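PDB 6GMM: adhesin LabA from Helicobacter pylori, which probably acts as a lectin-like adhesin, its exodomain helping the bacterium attach to LacdiNAc-bearing glycans of the gastric mucosa. Local coordinates for residues Cys83-Asp88 with Leu126-Tyr131; Gly93-Phe98 with Thr110-Thr115. All coordinates share one frame; numbering follows the deposited sequence.

Contact 1: Cys83-Asp88 with Leu126-Tyr131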
# COMPACT_ATOMS: atom_id res chain seq x y z
N CYS A 83 25.06 24.63 -1.89
CA CYS A 83 25.09 24.17 -3.27
C CYS A 83 25.82 25.12 -4.20
O CYS A 83 25.86 26.33 -3.92
CB CYS A 83 23.68 23.87 -3.77
SG CYS A 83 22.56 25.29 -3.69
N GLY A 84 26.33 24.57 -5.30
CA GLY A 84 27.01 25.29 -6.36
C GLY A 84 27.70 24.40 -7.37
O GLY A 84 27.69 23.17 -7.21
N PRO A 85 28.35 24.98 -8.43
CA PRO A 85 29.00 24.14 -9.45
C PRO A 85 30.46 23.74 -9.21
O PRO A 85 30.96 22.88 -9.93
CB PRO A 85 28.92 25.01 -10.69
CG PRO A 85 29.06 26.40 -10.16
CD PRO A 85 28.44 26.41 -8.79
N GLY A 86 31.15 24.41 -8.28
CA GLY A 86 32.57 24.20 -8.02
C GLY A 86 33.40 25.22 -8.80
O GLY A 86 32.85 26.15 -9.39
N LYS A 87 34.74 25.03 -8.82
CA LYS A 87 35.71 25.93 -9.48
C LYS A 87 35.32 26.35 -10.89
O LYS A 87 35.53 27.50 -11.25
CB LYS A 87 37.12 25.31 -9.48
N ASP A 88 34.80 25.41 -11.69
CA ASP A 88 34.43 25.67 -13.07
C ASP A 88 32.94 25.95 -13.12
O ASP A 88 32.15 25.03 -12.97
CB ASP A 88 34.81 24.47 -13.96
CG ASP A 88 34.71 24.69 -15.45
OD1 ASP A 88 33.98 25.61 -15.87
OD2 ASP A 88 35.35 23.93 -16.21
N LEU A 126 26.32 20.01 -2.65
CA LEU A 126 25.35 19.51 -3.61
C LEU A 126 25.51 20.28 -4.91
O LEU A 126 25.41 21.48 -4.90
CB LEU A 126 23.92 19.64 -3.05
CG LEU A 126 22.83 18.90 -3.81
CD1 LEU A 126 23.01 17.41 -3.71
CD2 LEU A 126 21.44 19.28 -3.28
N SER A 127 25.72 19.59 -6.02
CA SER A 127 25.78 20.15 -7.37
C SER A 127 24.54 21.05 -7.66
O SER A 127 23.46 20.79 -7.13
CB SER A 127 25.74 18.98 -8.36
OG SER A 127 25.83 19.45 -9.69
N THR A 128 24.69 22.03 -8.55
CA THR A 128 23.59 22.90 -8.97
C THR A 128 22.56 22.06 -9.73
O THR A 128 21.38 22.14 -9.39
CB THR A 128 24.10 24.09 -9.79
OG1 THR A 128 24.97 24.88 -8.97
CG2 THR A 128 22.97 24.96 -10.32
N GLU A 129 23.02 21.17 -10.67
CA GLU A 129 22.14 20.28 -11.44
C GLU A 129 21.27 19.39 -10.54
O GLU A 129 20.08 19.26 -10.81
CB GLU A 129 22.88 19.46 -12.53
CG GLU A 129 23.99 18.51 -12.11
CD GLU A 129 24.90 18.00 -13.23
OE1 GLU A 129 24.63 18.30 -14.42
OE2 GLU A 129 25.90 17.33 -12.91
N ASN A 130 21.84 18.81 -9.45
CA ASN A 130 21.06 17.98 -8.52
C ASN A 130 20.11 18.85 -7.68
O ASN A 130 19.08 18.39 -7.29
CB ASN A 130 21.97 17.18 -7.62
CG ASN A 130 22.64 16.03 -8.33
OD1 ASN A 130 22.14 15.49 -9.32
ND2 ASN A 130 23.78 15.62 -7.83
N TYR A 131 20.45 20.10 -7.41
CA TYR A 131 19.51 20.94 -6.67
C TYR A 131 18.32 21.20 -7.58
O TYR A 131 17.19 20.99 -7.15
CB TYR A 131 20.15 22.24 -6.14
CG TYR A 131 19.24 22.93 -5.14
CD1 TYR A 131 18.11 23.62 -5.56
CD2 TYR A 131 19.45 22.79 -3.77
CE1 TYR A 131 17.22 24.19 -4.65
CE2 TYR A 131 18.58 23.36 -2.85
CZ TYR A 131 17.45 24.04 -3.29
OH TYR A 131 16.55 24.56 -2.40

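Contact 2: Gly93-Phe98 with Thr110-Thr115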
# COMPACT_ATOMS: atom_id res chain seq x y z
N GLY A 93 25.78 22.15 -13.74
CA GLY A 93 24.55 22.95 -13.67
C GLY A 93 24.85 24.44 -13.59
O GLY A 93 23.92 25.26 -13.62
N GLY A 94 26.13 24.78 -13.46
CA GLY A 94 26.60 26.17 -13.39
C GLY A 94 26.08 26.89 -12.16
O GLY A 94 25.96 26.29 -11.09
N VAL A 95 25.76 28.16 -12.30
CA VAL A 95 25.24 28.98 -11.20
C VAL A 95 23.77 29.27 -11.49
O VAL A 95 23.47 29.87 -12.54
CB VAL A 95 26.06 30.29 -10.97
CG1 VAL A 95 25.46 31.13 -9.84
CG2 VAL A 95 27.53 29.98 -10.66
N GLN A 96 22.87 28.85 -10.58
CA GLN A 96 21.42 29.06 -10.71
C GLN A 96 20.75 29.51 -9.39
O GLN A 96 21.29 29.26 -8.31
CB GLN A 96 20.75 27.79 -11.20
CG GLN A 96 21.18 27.27 -12.57
CD GLN A 96 20.46 26.00 -12.90
OE1 GLN A 96 19.25 25.88 -12.68
NE2 GLN A 96 21.18 25.02 -13.44
N THR A 97 19.58 30.17 -9.51
CA THR A 97 18.76 30.69 -8.40
C THR A 97 17.36 30.03 -8.44
O THR A 97 16.73 29.96 -9.51
CB THR A 97 18.70 32.25 -8.43
OG1 THR A 97 20.02 32.79 -8.31
CG2 THR A 97 17.82 32.85 -7.32
N PHE A 98 16.90 29.55 -7.26
CA PHE A 98 15.65 28.84 -7.10
C PHE A 98 14.75 29.53 -6.07
O PHE A 98 15.15 29.78 -4.93
CB PHE A 98 15.93 27.37 -6.74
CG PHE A 98 16.95 26.70 -7.65
CD1 PHE A 98 18.31 26.76 -7.37
CD2 PHE A 98 16.54 26.02 -8.79
CE1 PHE A 98 19.25 26.14 -8.21
CE2 PHE A 98 17.47 25.38 -9.62
CZ PHE A 98 18.82 25.47 -9.34
N THR A 110 14.47 31.73 -1.04
CA THR A 110 15.22 31.88 -2.31
C THR A 110 16.67 31.47 -2.05
O THR A 110 17.26 31.88 -1.05
CB THR A 110 15.11 33.31 -2.88
OG1 THR A 110 13.74 33.74 -2.82
CG2 THR A 110 15.63 33.40 -4.34
N ILE A 111 17.20 30.63 -2.94
CA ILE A 111 18.55 30.12 -2.83
C ILE A 111 19.31 30.28 -4.15
O ILE A 111 18.73 30.08 -5.22
CB ILE A 111 18.53 28.63 -2.35
CG1 ILE A 111 19.87 28.24 -1.71
CG2 ILE A 111 18.15 27.66 -3.47
CD1 ILE A 111 19.82 27.06 -0.76
N THR A 112 20.59 30.63 -4.05
CA THR A 112 21.47 30.69 -5.20
C THR A 112 22.52 29.59 -5.02
O THR A 112 23.16 29.52 -3.96
CB THR A 112 22.04 32.12 -5.43
OG1 THR A 112 20.97 33.00 -5.80
CG2 THR A 112 23.11 32.15 -6.50
N CYS A 113 22.65 28.73 -6.02
CA CYS A 113 23.66 27.66 -6.04
C CYS A 113 24.83 28.26 -6.75
O CYS A 113 24.96 28.09 -7.96
CB CYS A 113 23.16 26.41 -6.78
SG CYS A 113 21.71 25.60 -6.04
N GLY A 114 25.65 29.03 -6.02
CA GLY A 114 26.81 29.70 -6.60
C GLY A 114 28.13 29.43 -5.91
O GLY A 114 29.08 30.21 -6.10
N THR A 115 28.23 28.35 -5.11
CA THR A 115 29.46 28.00 -4.40
C THR A 115 30.52 27.39 -5.34
O THR A 115 30.27 26.39 -6.00
CB THR A 115 29.15 27.13 -3.19
OG1 THR A 115 28.34 27.91 -2.32
CG2 THR A 115 30.42 26.63 -2.46

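Contact 1: Cys83-Asp88 with Leu126-Tyr131
The start of the disulfide-bearing loop Cys83-Asp88, from Cys83 to Pro85, lies against the N-terminal end of helix 128-145, at one end of the elongated, mostly helical SabA-type adhesion domain. Leu126, immediately before the N-cap, supplies the one clear hydrogen bond between the segments: its carbonyl O accepts Gly84 N at 3.2 Å, in the carbonyl plane, with an N-H...O angle of 155°. The same oxygen receives a CA-H...O contact from Cys83 CA, also at 3.2 Å, so two consecutive residues of the loop converge on one buried acceptor. The leucine side chain heads for loop residue Ile80 and for Ala205 of helix 188-205, an apolar setting that suits it. Ser127 is the N-cap; its carbonyl O receives Tyr131 N and so begins the helical bonding, while its CA-H points at Gly84 O, 3.6 Å away. Gly84 runs almost fully extended, where a side chain would collide with the Pro85 ring. Thr128 opens the helix and sets OG1 beside its own backbone N, anti to the carbonyl carbon. This puts the hydroxyl against the Gly84-Pro85 peptide, 3.2 Å from Gly84 C, as a close packing contact: Pro85 N has no hydrogen to offer. OG1 donates to Gly94 O, and more weakly to Cys113 O with the same proton, so a small hydroxyl residue suits this buried spot. One helical turn past the cap, Tyr131 swings CG anti to its backbone N (chi1 -168°), bringing the ring, which also meets Phe98 and Trp73, up to the Cys83-Cys113 disulfide. Cys83 SG, in the crowded position between backbone N and carbonyl carbon, approaches the ring obliquely, 4.0 Å from Tyr131 CD2.

Contact 2: Gly93-Phe98 with Thr110-Thr115
Strands 96-98 and 111-113 form a two-stranded antiparallel ribbon, a β-hairpin with a long connecting loop. The backbone N-H...O bonds lie at the two hydrogen-bonded pairs. Phe98 and Ile111 exchange both bonds, Phe98 N reaching Ile111 O at 2.8 Å. In the Gln96-Cys113 pair, Cys113 N meets Gln96 O at 2.7 Å nearly along the C=O axis, whereas the return bond from Gln96 N to Cys113 O is weak at 3.4 Å, a sign that the ribbon loosens there. CA-H...O contacts fill in between, as from Thr97 CA to Ile111 O.

Side-chain polar bonds come next. At the non-hydrogen-bonded pair the hydroxyls of Thr97 and Thr112, both beside their backbone N, cross obliquely and bond OG1 to OG1 at 2.7 Å; β-branched threonine suits an extended strand on this more open face. Gln96 reaches back with an extended side chain, NE2 donating to a lone pair of Gly93 O at 2.8 Å with a 170° angle, which braces the turn through Gly93 and Gly94.

Apolar contacts gather on the other face. Cys113 SG comes obliquely to the Phe98 ring, 3.3 Å from CE1, and Phe98 CB packs on Ile111 CG2.

That face is laid on helix 128-145: Phe98 touches Ala132 and meets the Tyr131 ring, which Ile111 also touches.

Overall arrangement
After helix 57-76 the chain enters a long non-helical excursion. It first passes Cys83-Asp88, then makes strand 96-98, loops back as strand 111-113, and only afterwards reaches Leu126-Tyr131 at the start of helix 128-145. Contact 2 therefore closes the inner loop and is nested within the larger one closed by contact 1; the two do not cross. Their centres lie about 8 Å apart. The Cys83-Cys113 disulfide joins the first segment of contact 1 to the second of contact 2, and a probable hydrogen bond from Gly86 N to Thr115 O runs alongside, so loop, hairpin and helix start form one compact unit.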